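Proteophosphoglycan (Silicibacter pomeroyi DSS-3, PDB 2RE3) is of unknown function but, as a member of the DUF1285 family, may take part in signal transduction. Local coordinates at residues Val91-Phe96 / Ala142-Val147; Arg108-Thr113 / Met164-Ile169; Asp13-Ser18 / Trp51-Thr56. All blocks are in the same frame, centred on the assembly; numbering follows the deposited sequence.

In the fold
Two six-stranded mixed sheets with the same 3-2-1-6-5-4 strand order make up most of this chain. Contact 1 lies near the chain's centre, where the linker between the two sheets meets the second of them; it is buried and joined by a tyrosine-aspartate hydrogen bond with apolar patches beside it. Contact 2, some 20 Å away between centres, also buried though far from the middle, reaches that same second sheet, and there a glutamine amide grips a turn carbonyl, with a water helping. Contact 3 belongs to the first sheet, about 40 Å from contact 2 between centres and across the chain's middle from it; it is a surface contact, a leucine against a tyrosine face.

Contact 1: Val91-Phe96 / Ala142-Val147; sequences VDDAPF and APYVHV
Y144 and D93 make the polar link between the loop joining the two repeated mixed sheets of this fold and strand 144-148 of the second sheet. The phenol OH donates to OD1 of D93 at 2.6 Å and is taken by the syn lone pair, on the side of the other carboxylate oxygen. The carboxylate stands at the edge of the ring, CG close to the ring plane, its own plane turned 81° from it. CG of D93 lies anti to the backbone N (chi1 -165°), and this sends the acid out to the phenol. The other oxygen, OD2, forms a salt bridge with R47, so the acid probably stays ionised and a strong acceptor. A second arginine, R131, makes a cation-pi contact with the tyrosine ring.

Apolar contacts flank this bond. CB of A94 comes up to the same ring at its edge, 3.9 Å from CE2. A phenylalanine in place of Y144 would probably keep the packing on A94 but leave D93 OD1 without the hydroxyl that ties the linker to the strand. Farther along, F96, whose backbone already pairs with L154 of strand 151-155, crosses V147 at about a right angle. There one methyl does the touching: V147 CG2 approaches the phenyl ring obliquely, 4.1 Å from CD2.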
loop_
_atom_site.group_PDB
_atom_site.type_symbol
_atom_site.label_atom_id
_atom_site.label_comp_id
_atom_site.label_asym_id
_atom_site.label_seq_id
_atom_site.Cartn_x
_atom_site.Cartn_y
_atom_site.Cartn_z
ATOM N N VAL A 91 7.488 -2.743 8.735
ATOM C CA VAL A 91 6.914 -3.012 7.427
ATOM C C VAL A 91 8.060 -3.334 6.489
ATOM O O VAL A 91 8.967 -2.531 6.321
ATOM C CB VAL A 91 6.094 -1.829 6.890
ATOM C CG1 VAL A 91 5.547 -2.170 5.523
ATOM C CG2 VAL A 91 4.976 -1.450 7.877
ATOM N N ASP A 92 8.023 -4.527 5.909
ATOM C CA ASP A 92 9.138 -5.013 5.144
ATOM C C ASP A 92 9.283 -4.174 3.919
ATOM O O ASP A 92 10.375 -3.754 3.607
ATOM C CB ASP A 92 8.947 -6.477 4.758
ATOM C CG ASP A 92 9.263 -7.414 5.904
ATOM O OD1 ASP A 92 9.793 -6.937 6.930
ATOM O OD2 ASP A 92 8.965 -8.622 5.777
ATOM N N ASP A 93 8.164 -3.926 3.249
ATOM C CA ASP A 93 8.141 -3.166 2.015
ATOM C C ASP A 93 7.018 -2.108 2.056
ATOM O O ASP A 93 7.232 -1.024 2.575
ATOM C CB ASP A 93 8.009 -4.134 0.835
ATOM C CG ASP A 93 8.324 -3.490 -0.492
ATOM O OD1 ASP A 93 8.601 -2.287 -0.525
ATOM O OD2 ASP A 93 8.312 -4.198 -1.512
ATOM N N ALA A 94 5.828 -2.406 1.537
ATOM C CA ALA A 94 4.735 -1.454 1.596
ATOM C C ALA A 94 3.735 -1.988 2.602
ATOM O O ALA A 94 3.686 -3.192 2.845
ATOM C CB ALA A 94 4.104 -1.271 0.237
ATOM N N PRO A 95 2.965 -1.092 3.239
ATOM C CA PRO A 95 1.922 -1.539 4.157
ATOM C C PRO A 95 0.783 -2.303 3.476
ATOM O O PRO A 95 0.018 -3.022 4.153
ATOM C CB PRO A 95 1.412 -0.234 4.769
ATOM C CG PRO A 95 1.838 0.866 3.813
ATOM C CD PRO A 95 3.074 0.383 3.186
ATOM N N PHE A 96 0.665 -2.152 2.156
ATOM C CA PHE A 96 -0.417 -2.827 1.417
ATOM C C PHE A 96 0.058 -3.513 0.151
ATOM O O PHE A 96 1.108 -3.184 -0.392
ATOM C CB PHE A 96 -1.496 -1.836 1.040
ATOM C CG PHE A 96 -2.103 -1.104 2.208
ATOM C CD1 PHE A 96 -2.857 -1.776 3.147
ATOM C CD2 PHE A 96 -1.975 0.267 2.315
ATOM C CE1 PHE A 96 -3.442 -1.102 4.185
ATOM C CE2 PHE A 96 -2.562 0.959 3.360
ATOM C CZ PHE A 96 -3.299 0.264 4.303
ATOM N N ALA A 142 9.441 -3.266 -9.510
ATOM C CA ALA A 142 8.405 -3.425 -8.470
ATOM C C ALA A 142 7.698 -2.070 -8.287
ATOM O O ALA A 142 8.200 -1.156 -7.626
ATOM C CB ALA A 142 9.007 -3.878 -7.165
ATOM N N PRO A 143 6.533 -1.916 -8.895
ATOM C CA PRO A 143 5.879 -0.632 -8.838
ATOM C C PRO A 143 4.868 -0.557 -7.685
ATOM O O PRO A 143 4.277 -1.566 -7.303
ATOM C CB PRO A 143 5.153 -0.578 -10.178
ATOM C CG PRO A 143 4.782 -1.985 -10.458
ATOM C CD PRO A 143 5.730 -2.882 -9.651
ATOM N N TYR A 144 4.664 0.648 -7.170
ATOM C CA TYR A 144 3.703 0.905 -6.110
ATOM C C TYR A 144 2.635 1.868 -6.567
ATOM O O TYR A 144 2.814 2.553 -7.574
ATOM C CB TYR A 144 4.420 1.514 -4.932
ATOM C CG TYR A 144 5.577 0.681 -4.414
ATOM C CD1 TYR A 144 6.810 0.718 -5.038
ATOM C CD2 TYR A 144 5.444 -0.125 -3.274
ATOM C CE1 TYR A 144 7.898 -0.003 -4.555
ATOM C CE2 TYR A 144 6.535 -0.857 -2.774
ATOM C CZ TYR A 144 7.763 -0.779 -3.437
ATOM O OH TYR A 144 8.849 -1.474 -3.007
ATOM N N VAL A 145 1.526 1.919 -5.825
ATOM C CA VAL A 145 0.524 2.983 -5.968
ATOM C C VAL A 145 0.126 3.524 -4.588
ATOM O O VAL A 145 -0.004 2.783 -3.616
ATOM C CB VAL A 145 -0.724 2.528 -6.747
ATOM C CG1 VAL A 145 -1.423 1.342 -6.087
ATOM C CG2 VAL A 145 -1.709 3.667 -6.871
ATOM N N HIS A 146 -0.011 4.836 -4.506
ATOM C CA HIS A 146 -0.394 5.496 -3.268
ATOM C C HIS A 146 -1.868 5.234 -2.997
ATOM O O HIS A 146 -2.708 5.304 -3.911
ATOM C CB HIS A 146 -0.131 6.995 -3.410
ATOM C CG HIS A 146 -0.509 7.828 -2.222
ATOM N ND1 HIS A 146 -1.722 8.465 -2.131
ATOM C CD2 HIS A 146 0.196 8.204 -1.127
ATOM C CE1 HIS A 146 -1.766 9.172 -1.011
ATOM N NE2 HIS A 146 -0.615 9.034 -0.383
ATOM N N VAL A 147 -2.168 4.893 -1.754
ATOM C CA VAL A 147 -3.546 4.641 -1.312
ATOM C C VAL A 147 -4.010 5.812 -0.461
ATOM O O VAL A 147 -5.027 6.416 -0.758
ATOM C CB VAL A 147 -3.625 3.362 -0.461
ATOM C CG1 VAL A 147 -5.075 3.105 -0.009
ATOM C CG2 VAL A 147 -2.971 2.195 -1.221
#

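Contact 2: Arg108-Thr113 / Met164-Ile169; sequences RKQVLT and MDLGEI
Q110 reaches across to L166 with its carboxamide, the chain extended beyond CG, and the two side chains run obliquely to one another. NE2 donates to the main-chain O of L166 at 3.2 Å, and the N-H points nearly straight at it, at 167°. The acceptor lies almost in the plane of the Q110 amide, whereas NE2 itself is tilted 18° from the plane of the carbonyl it meets. The same nitrogen also bonds to W177 O, so two main-chain carbonyls fix which way round the amide sits.

The other end of the amide is tied in through water. Water 1 donates to OE1 of Q110 at 2.8 Å and also to L166 O, 3.2 Å away, so the carbonyl receives the amide directly and the water besides. OE1 also lies alongside the leucine, 3.9 Å from L166 CB. The carbonyl being gripped belongs to the third residue of a type I turn, M164 to G167, which lies between helix 157-164 and strand 168-170 in the chain.

Beyond the amide the contact turns apolar. L166 has CG anti to its carbonyl carbon (chi1 -67°), and its branch ends near L112, with CD1 4.4 Å from CD2 of that residue, a loose touch between methyls.

V103 of strand 96-104 packs against Q110, L112 and L166 alike, placing that strand beside both partners. L112 also rests on L176 of strand 173-178, and its N bonds to the S178 hydroxyl. The contact thus joins strand 111-116 of the second mixed sheet to the turn leading into the three-stranded antiparallel sheet, whose middle strand, 173-178, lies against it.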
loop_
_atom_site.group_PDB
_atom_site.type_symbol
_atom_site.label_atom_id
_atom_site.label_comp_id
_atom_site.label_asym_id
_atom_site.label_seq_id
_atom_site.Cartn_x
_atom_site.Cartn_y
_atom_site.Cartn_z
ATOM N N ARG A 108 -5.113 7.660 -23.566
ATOM C CA ARG A 108 -4.554 8.661 -22.660
ATOM C C ARG A 108 -5.591 9.199 -21.695
ATOM O O ARG A 108 -5.232 9.823 -20.718
ATOM C CB ARG A 108 -3.869 9.792 -23.440
ATOM C CG ARG A 108 -2.554 9.335 -24.075
ATOM C CD ARG A 108 -2.098 10.294 -25.124
ATOM N NE ARG A 108 -0.705 10.156 -25.542
ATOM C CZ ARG A 108 -0.265 10.547 -26.749
ATOM N NH1 ARG A 108 -1.110 11.063 -27.643
ATOM N NH2 ARG A 108 1.020 10.415 -27.087
ATOM N N LYS A 109 -6.860 8.905 -21.940
ATOM C CA LYS A 109 -7.939 9.297 -21.039
ATOM C C LYS A 109 -8.240 8.204 -19.991
ATOM O O LYS A 109 -9.139 8.374 -19.161
ATOM C CB LYS A 109 -9.201 9.671 -21.862
ATOM C CG LYS A 109 -9.070 10.990 -22.682
ATOM C CD LYS A 109 -10.011 11.049 -23.899
ATOM N N GLN A 110 -7.472 7.109 -19.987
ATOM C CA GLN A 110 -7.821 5.923 -19.153
ATOM C C GLN A 110 -7.653 6.192 -17.653
ATOM O O GLN A 110 -6.848 7.009 -17.261
ATOM C CB GLN A 110 -7.048 4.663 -19.589
ATOM C CG GLN A 110 -5.902 4.245 -18.705
ATOM C CD GLN A 110 -4.995 3.135 -19.293
ATOM O OE1 GLN A 110 -5.446 2.219 -20.002
ATOM N NE2 GLN A 110 -3.709 3.213 -18.967
ATOM N N VAL A 111 -8.456 5.520 -16.838
ATOM C CA VAL A 111 -8.382 5.624 -15.382
ATOM C C VAL A 111 -8.204 4.224 -14.762
ATOM O O VAL A 111 -8.928 3.266 -15.077
ATOM C CB VAL A 111 -9.654 6.306 -14.786
ATOM C CG1 VAL A 111 -9.510 6.474 -13.267
ATOM C CG2 VAL A 111 -9.901 7.652 -15.454
ATOM N N LEU A 112 -7.224 4.114 -13.890
ATOM C CA LEU A 112 -6.894 2.843 -13.245
ATOM C C LEU A 112 -7.312 2.904 -11.778
ATOM O O LEU A 112 -6.789 3.716 -11.017
ATOM C CB LEU A 112 -5.387 2.539 -13.353
ATOM C CG LEU A 112 -4.738 2.474 -14.740
ATOM C CD1 LEU A 112 -3.201 2.259 -14.640
ATOM C CD2 LEU A 112 -5.356 1.375 -15.541
ATOM N N THR A 113 -8.271 2.058 -11.395
ATOM C CA THR A 113 -8.691 1.930 -10.002
ATOM C C THR A 113 -8.177 0.617 -9.393
ATOM O O THR A 113 -8.481 -0.491 -9.861
ATOM C CB THR A 113 -10.193 2.065 -9.855
ATOM O OG1 THR A 113 -10.564 3.370 -10.284
ATOM C CG2 THR A 113 -10.616 1.888 -8.390
HETATM N N MSE A 164 0.910 -4.141 -17.750
HETATM C CA MSE A 164 1.780 -4.134 -18.923
HETATM C C MSE A 164 0.963 -4.005 -20.198
HETATM O O MSE A 164 1.375 -3.326 -21.121
HETATM C CB MSE A 164 2.625 -5.403 -19.001
HETATM C CG MSE A 164 3.611 -5.568 -17.854
HETATM SE SE MSE A 164 5.005 -4.255 -17.934
HETATM C CE MSE A 164 5.607 -4.915 -19.714
ATOM N N ASP A 165 -0.194 -4.651 -20.244
ATOM C CA ASP A 165 -1.034 -4.649 -21.438
ATOM C C ASP A 165 -1.837 -3.349 -21.613
ATOM O O ASP A 165 -2.565 -3.193 -22.591
ATOM C CB ASP A 165 -1.998 -5.842 -21.389
ATOM C CG ASP A 165 -1.287 -7.180 -21.440
ATOM O OD1 ASP A 165 -0.325 -7.292 -22.206
ATOM O OD2 ASP A 165 -1.702 -8.130 -20.726
ATOM N N LEU A 166 -1.713 -2.432 -20.658
ATOM C CA LEU A 166 -2.410 -1.156 -20.706
ATOM C C LEU A 166 -1.410 -0.026 -20.683
ATOM O O LEU A 166 -1.770 1.128 -20.485
ATOM C CB LEU A 166 -3.399 -1.037 -19.535
ATOM C CG LEU A 166 -4.576 -2.028 -19.637
ATOM C CD1 LEU A 166 -5.443 -1.994 -18.392
ATOM C CD2 LEU A 166 -5.411 -1.746 -20.872
ATOM N N GLY A 167 -0.149 -0.364 -20.935
ATOM C CA GLY A 167 0.928 0.617 -20.908
ATOM C C GLY A 167 1.081 1.384 -22.196
ATOM O O GLY A 167 0.465 1.077 -23.203
ATOM N N GLU A 168 1.913 2.405 -22.147
ATOM C CA GLU A 168 2.059 3.333 -23.262
ATOM C C GLU A 168 3.461 3.910 -23.199
ATOM O O GLU A 168 4.095 3.882 -22.125
ATOM C CB GLU A 168 1.018 4.454 -23.156
ATOM C CG GLU A 168 0.970 5.404 -24.352
ATOM C CD GLU A 168 0.736 4.641 -25.646
ATOM O OE1 GLU A 168 -0.423 4.326 -25.962
ATOM O OE2 GLU A 168 1.719 4.320 -26.332
ATOM N N ILE A 169 3.933 4.423 -24.340
ATOM C CA ILE A 169 5.227 5.107 -24.437
ATOM C C ILE A 169 5.044 6.607 -24.655
ATOM O O ILE A 169 4.321 7.044 -25.571
ATOM C CB ILE A 169 6.082 4.512 -25.571
ATOM C CG1 ILE A 169 6.613 3.149 -25.139
ATOM C CG2 ILE A 169 7.236 5.455 -25.981
ATOM C CD1 ILE A 169 7.081 2.312 -26.284
HETATM O O HOH W 1 -4.177 1.966 -22.475
#

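Contact 3: Asp13-Ser18 / Trp51-Thr56; sequences DGLLAS and WFYQGT
G14 meets Y53 at the start of helix 15-21, its CA 4.2 Å from the phenol OH. As the N-cap residue it also offers its carbonyl to the first turn: S18 N and S18 OG both donate to G14 O, from opposite faces of the carbonyl plane. The hydroxyl bond is the shorter, with S18 OG 2.6 Å from G14 O. S18 therefore braces the helix start by side chain as well as backbone, while the tyrosine lies on another side of it.

L15 carries the contact. Its CB makes a CH-pi approach to one face of the Y53 ring, 3.9 Å from the centroid and 17° off the ring normal. With chi1 at -175° the leucine's branch turns away from its own N and runs along the ring, opposite in direction to the tyrosine's reach. CD2 comes down over the same face at its rim, by the CG-CD2 edge nearest the tyrosine's own CB, 3.7 Å from Y53 CD2, while CB sits toward the phenol end. Against the opposite face lies CG of Q54, so the ring is held between the leucine and its own neighbour in sequence.

The backbone N of L15 faces the phenol through a water rather than directly. Water 2 accepts from L15 N at 3.1 Å and stands 2.7 Å from Y53 OH, bridging an N-H of the first helical turn to the hydroxyl.

Y53 ends strand 51-53 and opens the type I' turn to T56, the tight hairpin into strand 56-57. M43 of the adjoining strand 37-45 touches both L15 and Y53, and F67 of helix 61-68 packs on L15 as well. The N-terminal helix is thus lodged at this end of the first sheet, between the hairpin and helix 61-68.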
loop_
_atom_site.group_PDB
_atom_site.type_symbol
_atom_site.label_atom_id
_atom_site.label_comp_id
_atom_site.label_asym_id
_atom_site.label_seq_id
_atom_site.Cartn_x
_atom_site.Cartn_y
_atom_site.Cartn_z
ATOM N N ASP A 13 -1.319 -4.866 27.240
ATOM C CA ASP A 13 -2.546 -5.197 26.491
ATOM C C ASP A 13 -2.103 -5.865 25.188
ATOM O O ASP A 13 -1.301 -5.287 24.449
ATOM C CB ASP A 13 -3.334 -3.920 26.151
ATOM C CG ASP A 13 -4.644 -3.780 26.951
ATOM O OD1 ASP A 13 -4.689 -4.087 28.170
ATOM O OD2 ASP A 13 -5.640 -3.332 26.340
ATOM N N GLY A 14 -2.627 -7.060 24.904
ATOM C CA GLY A 14 -2.115 -7.911 23.814
ATOM C C GLY A 14 -2.818 -7.737 22.477
ATOM O O GLY A 14 -3.532 -6.768 22.267
ATOM N N LEU A 15 -2.615 -8.681 21.561
ATOM C CA LEU A 15 -3.168 -8.584 20.213
ATOM C C LEU A 15 -4.688 -8.472 20.170
ATOM O O LEU A 15 -5.243 -7.463 19.708
ATOM C CB LEU A 15 -2.749 -9.795 19.394
ATOM C CG LEU A 15 -3.157 -9.749 17.928
ATOM C CD1 LEU A 15 -2.567 -8.488 17.343
ATOM C CD2 LEU A 15 -2.693 -11.010 17.199
ATOM N N LEU A 16 -5.348 -9.514 20.658
ATOM C CA LEU A 16 -6.797 -9.612 20.659
ATOM C C LEU A 16 -7.461 -8.556 21.540
ATOM O O LEU A 16 -8.529 -8.035 21.184
ATOM C CB LEU A 16 -7.223 -11.019 21.118
ATOM C CG LEU A 16 -7.354 -12.099 20.035
ATOM C CD1 LEU A 16 -6.623 -11.740 18.719
ATOM C CD2 LEU A 16 -6.957 -13.475 20.550
ATOM N N ALA A 17 -6.858 -8.249 22.689
ATOM C CA ALA A 17 -7.445 -7.247 23.575
ATOM C C ALA A 17 -7.419 -5.907 22.854
ATOM O O ALA A 17 -8.394 -5.168 22.877
ATOM C CB ALA A 17 -6.719 -7.164 24.913
ATOM N N SER A 18 -6.324 -5.626 22.169
ATOM C CA SER A 18 -6.180 -4.361 21.484
ATOM C C SER A 18 -7.175 -4.225 20.365
ATOM O O SER A 18 -7.741 -3.155 20.183
ATOM C CB SER A 18 -4.776 -4.220 20.929
ATOM O OG SER A 18 -3.865 -4.227 21.992
ATOM N N TRP A 51 0.356 -10.241 7.903
ATOM C CA TRP A 51 0.761 -9.646 9.179
ATOM C C TRP A 51 1.284 -10.753 10.075
ATOM O O TRP A 51 0.701 -11.851 10.137
ATOM C CB TRP A 51 -0.422 -8.929 9.829
ATOM C CG TRP A 51 -0.763 -7.586 9.222
ATOM C CD1 TRP A 51 -0.890 -7.293 7.902
ATOM C CD2 TRP A 51 -1.061 -6.370 9.931
ATOM N NE1 TRP A 51 -1.253 -5.965 7.741
ATOM C CE2 TRP A 51 -1.343 -5.383 8.976
ATOM C CE3 TRP A 51 -1.101 -6.023 11.286
ATOM C CZ2 TRP A 51 -1.654 -4.070 9.334
ATOM C CZ3 TRP A 51 -1.411 -4.717 11.630
ATOM C CH2 TRP A 51 -1.694 -3.767 10.665
ATOM N N PHE A 52 2.405 -10.502 10.736
ATOM C CA PHE A 52 2.992 -11.496 11.623
ATOM C C PHE A 52 3.008 -10.900 12.991
ATOM O O PHE A 52 3.343 -9.737 13.126
ATOM C CB PHE A 52 4.413 -11.806 11.224
ATOM C CG PHE A 52 4.529 -12.666 10.006
ATOM C CD1 PHE A 52 4.483 -12.115 8.748
ATOM C CD2 PHE A 52 4.736 -14.014 10.118
ATOM C CE1 PHE A 52 4.625 -12.922 7.627
ATOM C CE2 PHE A 52 4.878 -14.787 9.010
ATOM C CZ PHE A 52 4.818 -14.227 7.764
ATOM N N TYR A 53 2.631 -11.686 14.000
ATOM C CA TYR A 53 2.650 -11.218 15.378
ATOM C C TYR A 53 3.533 -12.174 16.196
ATOM O O TYR A 53 3.293 -13.365 16.244
ATOM C CB TYR A 53 1.225 -11.129 15.936
ATOM C CG TYR A 53 1.142 -10.702 17.385
ATOM C CD1 TYR A 53 1.391 -9.393 17.760
ATOM C CD2 TYR A 53 0.807 -11.606 18.378
ATOM C CE1 TYR A 53 1.331 -9.005 19.106
ATOM C CE2 TYR A 53 0.740 -11.233 19.721
ATOM C CZ TYR A 53 0.991 -9.930 20.079
ATOM O OH TYR A 53 0.920 -9.555 21.402
ATOM N N GLN A 54 4.578 -11.652 16.820
ATOM C CA GLN A 54 5.519 -12.510 17.518
ATOM C C GLN A 54 6.034 -13.630 16.607
ATOM O O GLN A 54 6.320 -14.725 17.092
ATOM C CB GLN A 54 4.872 -13.153 18.747
ATOM C CG GLN A 54 4.354 -12.202 19.797
ATOM C CD GLN A 54 3.386 -12.895 20.756
ATOM O OE1 GLN A 54 2.951 -14.029 20.495
ATOM N NE2 GLN A 54 3.023 -12.216 21.842
ATOM N N GLY A 55 6.135 -13.367 15.306
ATOM C CA GLY A 55 6.642 -14.369 14.350
ATOM C C GLY A 55 5.614 -15.320 13.768
ATOM O O GLY A 55 5.956 -16.130 12.954
ATOM N N THR A 56 4.359 -15.229 14.189
ATOM C CA THR A 56 3.288 -16.121 13.721
ATOM C C THR A 56 2.327 -15.324 12.868
ATOM O O THR A 56 1.862 -14.257 13.292
ATOM C CB THR A 56 2.448 -16.740 14.884
ATOM O OG1 THR A 56 3.307 -17.409 15.812
ATOM C CG2 THR A 56 1.395 -17.745 14.348
HETATM O O HOH W 2 -0.919 -10.928 22.883
#